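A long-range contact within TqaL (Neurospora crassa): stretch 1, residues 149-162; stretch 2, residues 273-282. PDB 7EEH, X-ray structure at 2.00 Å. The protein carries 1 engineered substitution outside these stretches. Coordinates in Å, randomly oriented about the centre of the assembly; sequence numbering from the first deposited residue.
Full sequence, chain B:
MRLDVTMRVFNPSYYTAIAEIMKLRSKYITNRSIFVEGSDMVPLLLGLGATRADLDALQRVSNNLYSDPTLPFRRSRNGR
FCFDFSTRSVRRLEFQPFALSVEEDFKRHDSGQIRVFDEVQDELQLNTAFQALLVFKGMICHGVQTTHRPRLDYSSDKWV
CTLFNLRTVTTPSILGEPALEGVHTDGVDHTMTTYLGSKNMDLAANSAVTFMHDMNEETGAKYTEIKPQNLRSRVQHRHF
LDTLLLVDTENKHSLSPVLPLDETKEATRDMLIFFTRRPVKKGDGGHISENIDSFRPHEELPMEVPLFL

Stretch 1 149-162: RPRLDYSSDKWVCT
Stretch 2 (273-282) IFFTRRPVKK

Segments far apart in sequence often join by pairing backbone polar groups, with side chains packing and bonding around them. TqaL offers a compact example, in which residues 149-162 meet residues 273-282 and bury 1165 Å² in total.

Strands 158-162 and 273-277 run antiparallel, their directions 159° apart and their axes approaching to 4.5 Å. Val160 (phi/psi -98/127) faces Arg277 in a hydrogen-bonded pair (CA-CA 5.5 Å): Val160 N donates to Arg277 O, and Arg277 N to Val160 O, both at 2.9 Å. Two residues on, Thr162 and Phe275 (CA-CA 5.0 Å) repeat the pattern, Thr162 N to Phe275 O and Phe275 N to Thr162 O, both at 2.8 Å. Between them Cys161 and Thr276 (-117/129) form the non-hydrogen-bonded pair, drawn in to a CA-CA distance of 4.2 Å. Their side chains lie on one face of the sheet, those of Val160, Arg277, Thr162 and Phe275 on the other. Here CA-H groups meet carbonyls already in use: Cys161 CA lies 3.3 Å from Phe275 O, and Thr276 CA 3.3 Å from Val160 O. A water also donates to Phe275 O (2.9 Å) and bonds Thr162 OG1 (2.7 Å), so that carbonyl serves two donors.

Beyond the strands, a type I turn from Arg149 to Leu152, closed by Leu152 N to Arg149 O (3.1 Å), leads into a single bridge between Leu152 and Val280 (CA-CA 4.4 Å). Asp153 N donates to Pro279 O (2.8 Å), and Lys281 N to Arg151 O (3.0 Å, nearly linear at 169°). Lys281 NZ adds a weak bond to Pro150 O at 2.9 Å. Leu152 (chi1 m, chi2 t) places CD2 4.0 Å from CG2 of Val280 (chi1 t).

A second type I turn, Asp153 to Ser156, carries the chain towards the strand. Ser155 N binds Asp153 OD1 at 2.9 Å, and Lys158 N binds Ser156 OG at 2.7 Å, so both backbone N-H groups are satisfied by side chains of their own stretch.

Arg278 (m, m, t, chi4 -174°) has the most area covered by the other stretch (169 Å²). Its guanidinium lies flat on Trp159 (m, chi2 72°), centres 3.8 Å apart and planes at 17°, an off-centre cation-pi contact. Arg278 NH1 and Trp159 NE1 are 2.9 Å apart, but both are donors, so stacking rather than hydrogen bonding describes the pair. Arg278 CD sits over the six-membered Trp159 ring, 3.7 Å from its centroid, while Arg278 CB covers a face of Tyr154 (m), 4.3 Å from its centroid. Arg277 (p, t, t, chi4 73°) donates from NH1 to the O of the following residue, Arg278, at 3.1 Å.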

# COMPACT_ATOMS: atom_id res chain seq x y z
N ARG B 149 32.04 -8.43 -18.38
CA ARG B 149 32.67 -9.38 -19.30
C ARG B 149 33.62 -8.62 -20.22
O ARG B 149 33.21 -7.61 -20.81
CB ARG B 149 31.63 -10.12 -20.15
CG ARG B 149 30.75 -11.09 -19.39
CD ARG B 149 29.98 -12.02 -20.33
NE ARG B 149 29.02 -12.83 -19.60
CZ ARG B 149 29.34 -13.92 -18.91
NH1 ARG B 149 30.61 -14.32 -18.89
NH2 ARG B 149 28.42 -14.59 -18.25
N PRO B 150 34.88 -9.05 -20.36
CA PRO B 150 35.83 -8.30 -21.20
C PRO B 150 35.39 -8.13 -22.63
O PRO B 150 35.76 -7.13 -23.25
CB PRO B 150 37.11 -9.14 -21.10
CG PRO B 150 37.03 -9.75 -19.75
CD PRO B 150 35.56 -10.07 -19.55
N ARG B 151 34.61 -9.04 -23.19
CA ARG B 151 34.27 -8.93 -24.60
C ARG B 151 33.12 -7.97 -24.87
O ARG B 151 32.77 -7.77 -26.03
CB ARG B 151 33.96 -10.31 -25.19
CG ARG B 151 32.64 -10.90 -24.75
CD ARG B 151 32.38 -12.28 -25.37
NE ARG B 151 31.09 -12.35 -26.06
CZ ARG B 151 29.94 -12.71 -25.49
NH1 ARG B 151 29.91 -13.02 -24.19
NH2 ARG B 151 28.82 -12.75 -26.20
N LEU B 152 32.53 -7.36 -23.84
CA LEU B 152 31.36 -6.53 -24.03
C LEU B 152 31.65 -5.08 -23.65
O LEU B 152 32.60 -4.79 -22.93
CB LEU B 152 30.18 -7.06 -23.20
CG LEU B 152 29.81 -8.51 -23.48
CD1 LEU B 152 28.66 -8.93 -22.58
CD2 LEU B 152 29.45 -8.68 -24.95
N ASP B 153 30.79 -4.18 -24.13
CA ASP B 153 31.03 -2.74 -24.02
C ASP B 153 30.05 -2.11 -23.03
O ASP B 153 28.91 -1.79 -23.38
CB ASP B 153 30.93 -2.07 -25.40
CG ASP B 153 31.11 -0.55 -25.33
OD1 ASP B 153 31.55 -0.04 -24.27
OD2 ASP B 153 30.80 0.13 -26.32
N TYR B 154 30.54 -1.86 -21.81
CA TYR B 154 29.72 -1.30 -20.76
C TYR B 154 29.68 0.21 -20.78
O TYR B 154 29.04 0.81 -19.92
CB TYR B 154 30.19 -1.83 -19.39
CG TYR B 154 30.00 -3.32 -19.30
CD1 TYR B 154 30.93 -4.19 -19.85
CD2 TYR B 154 28.85 -3.86 -18.74
CE1 TYR B 154 30.75 -5.57 -19.81
CE2 TYR B 154 28.65 -5.24 -18.69
CZ TYR B 154 29.60 -6.09 -19.22
OH TYR B 154 29.40 -7.45 -19.19
N SER B 155 30.32 0.86 -21.75
CA SER B 155 30.07 2.28 -21.96
C SER B 155 28.79 2.53 -22.73
O SER B 155 28.31 3.67 -22.75
CB SER B 155 31.26 2.92 -22.69
OG SER B 155 31.43 2.33 -23.96
N SER B 156 28.19 1.51 -23.32
CA SER B 156 27.03 1.74 -24.17
C SER B 156 25.81 2.07 -23.32
O SER B 156 25.74 1.77 -22.13
CB SER B 156 26.76 0.51 -25.03
OG SER B 156 25.40 0.45 -25.43
N ASP B 157 24.84 2.72 -23.96
CA ASP B 157 23.54 2.99 -23.37
C ASP B 157 22.45 2.03 -23.87
O ASP B 157 21.26 2.27 -23.63
CB ASP B 157 23.12 4.43 -23.66
CG ASP B 157 23.11 4.75 -25.15
OD1 ASP B 157 23.32 3.84 -25.99
OD2 ASP B 157 22.89 5.93 -25.50
N LYS B 158 22.84 0.98 -24.59
CA LYS B 158 21.92 0.03 -25.19
C LYS B 158 22.27 -1.37 -24.72
O LYS B 158 23.45 -1.71 -24.61
CB LYS B 158 21.99 0.06 -26.73
CG LYS B 158 21.32 1.26 -27.38
CD LYS B 158 22.01 1.65 -28.69
CE LYS B 158 21.54 3.01 -29.20
NZ LYS B 158 21.63 4.10 -28.15
N TRP B 159 21.25 -2.18 -24.44
CA TRP B 159 21.43 -3.61 -24.19
C TRP B 159 20.76 -4.40 -25.31
O TRP B 159 19.75 -3.97 -25.87
CB TRP B 159 20.82 -4.07 -22.86
CG TRP B 159 21.21 -3.34 -21.60
CD1 TRP B 159 20.84 -2.09 -21.23
CD2 TRP B 159 21.98 -3.87 -20.51
NE1 TRP B 159 21.35 -1.79 -20.00
CE2 TRP B 159 22.06 -2.86 -19.53
CE3 TRP B 159 22.63 -5.09 -20.28
CZ2 TRP B 159 22.76 -3.02 -18.34
CZ3 TRP B 159 23.33 -5.26 -19.09
CH2 TRP B 159 23.40 -4.22 -18.14
N VAL B 160 21.32 -5.56 -25.60
CA VAL B 160 20.70 -6.54 -26.49
C VAL B 160 20.01 -7.57 -25.62
O VAL B 160 20.64 -8.15 -24.72
CB VAL B 160 21.74 -7.22 -27.40
CG1 VAL B 160 21.04 -8.20 -28.35
CG2 VAL B 160 22.55 -6.20 -28.15
N CYS B 161 18.73 -7.80 -25.88
CA CYS B 161 17.98 -8.83 -25.17
C CYS B 161 17.51 -9.85 -26.19
O CYS B 161 16.65 -9.54 -27.04
CB CYS B 161 16.80 -8.23 -24.41
SG CYS B 161 15.74 -9.49 -23.65
N THR B 162 18.08 -11.05 -26.14
CA THR B 162 17.63 -12.14 -27.00
C THR B 162 16.58 -12.94 -26.24
O THR B 162 16.86 -13.49 -25.17
CB THR B 162 18.79 -13.04 -27.43
OG1 THR B 162 19.86 -12.23 -27.91
CG2 THR B 162 18.34 -13.95 -28.56
N ILE B 273 12.47 -17.06 -22.14
CA ILE B 273 13.85 -16.99 -21.68
C ILE B 273 14.47 -15.72 -22.25
O ILE B 273 14.61 -15.59 -23.47
CB ILE B 273 14.66 -18.23 -22.07
CG1 ILE B 273 13.99 -19.49 -21.54
CG2 ILE B 273 16.09 -18.12 -21.55
CD1 ILE B 273 14.54 -20.76 -22.10
N PHE B 274 14.82 -14.78 -21.37
CA PHE B 274 15.38 -13.48 -21.74
C PHE B 274 16.88 -13.50 -21.45
O PHE B 274 17.27 -13.62 -20.28
CB PHE B 274 14.75 -12.32 -20.95
CG PHE B 274 13.22 -12.26 -21.01
CD1 PHE B 274 12.44 -13.15 -20.30
CD2 PHE B 274 12.59 -11.24 -21.71
CE1 PHE B 274 11.06 -13.08 -20.33
CE2 PHE B 274 11.20 -11.14 -21.74
CZ PHE B 274 10.43 -12.07 -21.05
N PHE B 275 17.71 -13.37 -22.49
CA PHE B 275 19.17 -13.28 -22.33
C PHE B 275 19.57 -11.84 -22.63
O PHE B 275 19.55 -11.44 -23.80
CB PHE B 275 19.91 -14.21 -23.28
CG PHE B 275 19.63 -15.68 -23.10
CD1 PHE B 275 20.16 -16.39 -22.04
CD2 PHE B 275 18.92 -16.38 -24.08
CE1 PHE B 275 19.95 -17.76 -21.92
CE2 PHE B 275 18.71 -17.75 -23.96
CZ PHE B 275 19.23 -18.44 -22.89
N THR B 276 19.98 -11.07 -21.61
CA THR B 276 20.27 -9.65 -21.78
C THR B 276 21.73 -9.34 -21.49
O THR B 276 22.24 -9.69 -20.42
CB THR B 276 19.34 -8.80 -20.89
OG1 THR B 276 17.98 -9.00 -21.31
CG2 THR B 276 19.69 -7.32 -21.02
N ARG B 277 22.39 -8.64 -22.42
CA ARG B 277 23.80 -8.30 -22.25
C ARG B 277 24.11 -6.96 -22.91
O ARG B 277 23.36 -6.48 -23.76
CB ARG B 277 24.72 -9.38 -22.81
CG ARG B 277 24.53 -9.62 -24.33
CD ARG B 277 25.71 -10.41 -24.91
NE ARG B 277 25.50 -10.83 -26.30
CZ ARG B 277 25.54 -10.01 -27.34
NH1 ARG B 277 25.79 -8.71 -27.18
NH2 ARG B 277 25.34 -10.47 -28.57
N ARG B 278 25.23 -6.36 -22.50
CA ARG B 278 25.78 -5.22 -23.22
C ARG B 278 26.28 -5.69 -24.60
O ARG B 278 26.58 -6.87 -24.79
CB ARG B 278 26.92 -4.57 -22.43
CG ARG B 278 26.48 -3.96 -21.07
CD ARG B 278 25.53 -2.81 -21.27
NE ARG B 278 25.56 -1.79 -20.22
CZ ARG B 278 24.71 -0.76 -20.17
NH1 ARG B 278 23.77 -0.63 -21.11
NH2 ARG B 278 24.77 0.13 -19.19
N PRO B 279 26.36 -4.79 -25.58
CA PRO B 279 26.79 -5.19 -26.92
C PRO B 279 28.25 -5.62 -26.94
O PRO B 279 29.04 -5.27 -26.06
CB PRO B 279 26.58 -3.93 -27.77
CG PRO B 279 26.57 -2.81 -26.80
CD PRO B 279 26.02 -3.35 -25.51
N VAL B 280 28.60 -6.37 -27.98
CA VAL B 280 29.98 -6.78 -28.17
C VAL B 280 30.85 -5.57 -28.46
O VAL B 280 30.45 -4.65 -29.19
CB VAL B 280 30.08 -7.83 -29.29
CG1 VAL B 280 31.53 -8.23 -29.54
CG2 VAL B 280 29.25 -9.06 -28.94
N LYS B 281 32.07 -5.56 -27.91
CA LYS B 281 32.99 -4.45 -28.04
C LYS B 281 33.66 -4.47 -29.41
O LYS B 281 34.19 -5.50 -29.84
CB LYS B 281 34.06 -4.51 -26.94
CG LYS B 281 34.60 -3.16 -26.48
CD LYS B 281 35.84 -3.32 -25.59
CE LYS B 281 35.65 -4.47 -24.60
NZ LYS B 281 36.39 -4.35 -23.30
N LYS B 282 33.64 -3.31 -30.09
CA LYS B 282 34.32 -3.11 -31.37
C LYS B 282 35.79 -3.48 -31.31
O LYS B 282 36.35 -3.98 -32.31
CB LYS B 282 34.21 -1.65 -31.79
O HOH W 1 21.53 -11.58 -25.94